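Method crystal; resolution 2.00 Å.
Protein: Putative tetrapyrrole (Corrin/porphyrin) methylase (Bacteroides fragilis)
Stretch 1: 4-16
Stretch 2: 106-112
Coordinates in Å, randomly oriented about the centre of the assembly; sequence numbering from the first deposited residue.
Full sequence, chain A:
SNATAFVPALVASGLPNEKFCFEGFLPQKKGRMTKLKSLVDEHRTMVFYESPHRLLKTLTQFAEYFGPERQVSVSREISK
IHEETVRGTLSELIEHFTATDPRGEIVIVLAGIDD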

# COMPACT_ATOMS: atom_id res chain seq x y z
N THR A 4 -2.74 -16.15 -3.16
CA THR A 4 -2.60 -15.02 -4.09
C THR A 4 -2.54 -13.67 -3.36
O THR A 4 -2.90 -12.62 -3.90
CB THR A 4 -3.72 -15.01 -5.10
OG1 THR A 4 -4.98 -15.06 -4.41
CG2 THR A 4 -3.57 -16.21 -6.01
N ALA A 5 -2.01 -13.74 -2.14
CA ALA A 5 -1.64 -12.57 -1.33
C ALA A 5 -0.68 -11.64 -2.08
O ALA A 5 -0.64 -10.43 -1.81
CB ALA A 5 -0.98 -13.04 -0.01
N PHE A 6 0.11 -12.19 -3.01
CA PHE A 6 1.02 -11.36 -3.76
C PHE A 6 0.33 -10.29 -4.59
O PHE A 6 0.93 -9.24 -4.79
CB PHE A 6 1.98 -12.18 -4.62
CG PHE A 6 1.37 -12.73 -5.88
CD1 PHE A 6 1.28 -11.96 -7.02
CD2 PHE A 6 0.90 -14.06 -5.91
CE1 PHE A 6 0.70 -12.51 -8.17
CE2 PHE A 6 0.34 -14.60 -7.02
CZ PHE A 6 0.23 -13.84 -8.16
N VAL A 7 -0.90 -10.54 -5.04
CA VAL A 7 -1.59 -9.57 -5.92
C VAL A 7 -1.72 -8.18 -5.22
O VAL A 7 -1.15 -7.20 -5.68
CB VAL A 7 -2.91 -10.14 -6.45
CG1 VAL A 7 -3.64 -9.12 -7.38
CG2 VAL A 7 -2.66 -11.43 -7.23
N PRO A 8 -2.37 -8.11 -4.04
CA PRO A 8 -2.39 -6.77 -3.41
C PRO A 8 -1.02 -6.26 -2.94
O PRO A 8 -0.81 -5.05 -2.86
CB PRO A 8 -3.32 -6.98 -2.20
CG PRO A 8 -3.29 -8.50 -1.94
CD PRO A 8 -3.20 -9.09 -3.32
N ALA A 9 -0.09 -7.16 -2.59
CA ALA A 9 1.26 -6.76 -2.19
C ALA A 9 1.93 -6.00 -3.33
O ALA A 9 2.54 -4.96 -3.10
CB ALA A 9 2.12 -7.98 -1.77
N LEU A 10 1.79 -6.52 -4.55
CA LEU A 10 2.37 -5.85 -5.71
C LEU A 10 1.78 -4.46 -5.86
O LEU A 10 2.52 -3.53 -6.12
CB LEU A 10 2.14 -6.62 -7.03
CG LEU A 10 3.12 -7.72 -7.44
CD1 LEU A 10 2.46 -8.61 -8.55
CD2 LEU A 10 4.50 -7.09 -7.86
N VAL A 11 0.45 -4.33 -5.71
CA VAL A 11 -0.23 -3.03 -5.85
C VAL A 11 0.25 -2.02 -4.80
O VAL A 11 0.53 -0.88 -5.12
CB VAL A 11 -1.75 -3.20 -5.74
CG1 VAL A 11 -2.43 -1.83 -5.70
CG2 VAL A 11 -2.27 -3.98 -6.87
N ALA A 12 0.40 -2.49 -3.57
CA ALA A 12 0.81 -1.70 -2.42
C ALA A 12 2.24 -1.27 -2.53
O ALA A 12 2.66 -0.34 -1.84
CB ALA A 12 0.65 -2.56 -1.11
N SER A 13 3.02 -1.96 -3.37
CA SER A 13 4.50 -1.86 -3.27
C SER A 13 5.09 -0.57 -3.81
O SER A 13 6.22 -0.22 -3.50
CB SER A 13 5.19 -3.03 -4.00
OG SER A 13 5.15 -2.81 -5.41
N GLY A 14 4.34 0.10 -4.67
CA GLY A 14 4.90 1.18 -5.42
C GLY A 14 6.11 0.83 -6.30
O GLY A 14 6.86 1.74 -6.68
N LEU A 15 6.29 -0.45 -6.64
CA LEU A 15 7.40 -0.92 -7.50
C LEU A 15 6.82 -1.36 -8.86
O LEU A 15 5.62 -1.59 -8.97
CB LEU A 15 8.22 -2.04 -6.82
CG LEU A 15 9.03 -1.69 -5.56
CD1 LEU A 15 9.63 -2.95 -4.90
CD2 LEU A 15 10.10 -0.68 -5.91
N PRO A 16 7.66 -1.43 -9.90
CA PRO A 16 7.09 -1.87 -11.20
C PRO A 16 6.46 -3.26 -11.02
O PRO A 16 7.05 -4.16 -10.37
CB PRO A 16 8.31 -1.92 -12.15
CG PRO A 16 9.43 -1.17 -11.42
CD PRO A 16 9.13 -1.29 -9.94
N ILE A 106 4.11 -12.94 5.41
CA ILE A 106 4.26 -11.72 4.64
C ILE A 106 4.64 -12.05 3.20
O ILE A 106 5.00 -13.18 2.88
CB ILE A 106 5.26 -10.74 5.29
CG1 ILE A 106 6.62 -11.42 5.58
CG2 ILE A 106 4.66 -10.19 6.61
CD1 ILE A 106 6.71 -12.02 7.07
N VAL A 107 4.52 -11.03 2.38
CA VAL A 107 4.93 -11.01 1.00
C VAL A 107 6.04 -9.96 0.95
O VAL A 107 5.92 -8.86 1.54
CB VAL A 107 3.76 -10.56 0.03
CG1 VAL A 107 4.20 -10.58 -1.44
CG2 VAL A 107 2.48 -11.38 0.28
N ILE A 108 7.14 -10.33 0.28
CA ILE A 108 8.21 -9.44 -0.00
C ILE A 108 8.19 -9.13 -1.49
O ILE A 108 8.23 -10.05 -2.33
CB ILE A 108 9.61 -10.04 0.38
CG1 ILE A 108 9.57 -10.58 1.81
CG2 ILE A 108 10.74 -8.97 0.14
CD1 ILE A 108 10.82 -11.45 2.25
N VAL A 109 8.13 -7.83 -1.80
CA VAL A 109 8.22 -7.35 -3.19
C VAL A 109 9.51 -6.58 -3.30
O VAL A 109 9.68 -5.52 -2.68
CB VAL A 109 7.02 -6.47 -3.59
CG1 VAL A 109 7.10 -6.06 -5.13
CG2 VAL A 109 5.76 -7.24 -3.31
N LEU A 110 10.46 -7.16 -4.04
CA LEU A 110 11.83 -6.68 -4.17
C LEU A 110 12.03 -6.10 -5.58
O LEU A 110 11.76 -6.75 -6.59
CB LEU A 110 12.80 -7.86 -3.99
CG LEU A 110 14.32 -7.56 -3.97
CD1 LEU A 110 14.78 -6.61 -2.77
CD2 LEU A 110 15.13 -8.90 -4.05
N ALA A 111 12.55 -4.89 -5.62
CA ALA A 111 12.92 -4.22 -6.87
C ALA A 111 14.01 -5.00 -7.57
O ALA A 111 14.93 -5.56 -6.93
CB ALA A 111 13.36 -2.73 -6.58
N GLY A 112 13.90 -5.08 -8.89
CA GLY A 112 14.99 -5.66 -9.67
C GLY A 112 16.17 -4.71 -9.86
O GLY A 112 16.16 -3.57 -9.39

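A short helix that includes A9 and L10 lies across a strand, residues 106-110, with the two axes 8.6 Å apart at closest approach and their N-to-C directions 45° from each other. Chain direction is thus broadly shared, and the register advances together: F6 CA is 6.2 Å from V107 CA, L10 CA is 6.5 Å from V109 CA, and, beyond the helix, L15 CA is 6.5 Å from A111 CA. Hydrogen bonds within stretch 1, such as L10 N to F6 O (2.9 Å) and A12 N to P8 O (2.9 Å), satisfy the helical backbone locally. No hydrogen bond crosses between the stretches, so the contact rests on apolar packing.

The strand's alternation decides which of its residues take part. V107 and V109 point toward the helix, whereas I106, I108 and L110 point away. Valine suits such positions: its branched CB is well tolerated in an extended backbone, and its two methyl groups make a broad, compact apolar surface. Both valines adopt the t rotamer.

V107 meets the earlier part of stretch 1. Its CG2 lies 3.8 Å from the CB of A5, and its CG1 approaches the CB of A9 to 3.3 Å, a tight contact. The small alanine side chains, both pointing toward the strand, allow the backbones to come close here. F6 contributes mainly through its base, its CB 4.2 Å from V107 CG1, while the end of its side chain leads away.

V109, with the largest area covered by the other stretch, is gripped by several residues. Its CG2 lies 4.0 Å from the CB of A9, and its CG1 is 3.9 Å from the CD2 of L10. L10 starts sideways, but its length brings its end nearer the strand. S13 packs against V109, its CB and OG both 3.8 Å from V109 CG1. Its hydroxyl is also satisfied locally, S13 OG donating to L10 O (2.8 Å) and accepting from L15 N (2.9 Å), which lets a polar residue sit buried.

G14 then leaves helical geometry with positive phi, a conformation that favours glycine, and the chain continues into L15. This leucine points toward the strand and extends the packing past the helix, its long, branched apolar side chain reaching both V109 and A111. Its CD1 lies 4.0 Å from V109 CG1 and also packs against backbone, 3.4 Å from V109 O and 3.6 Å from A111 N, while its CD2 is 3.9 Å from the CB of A111.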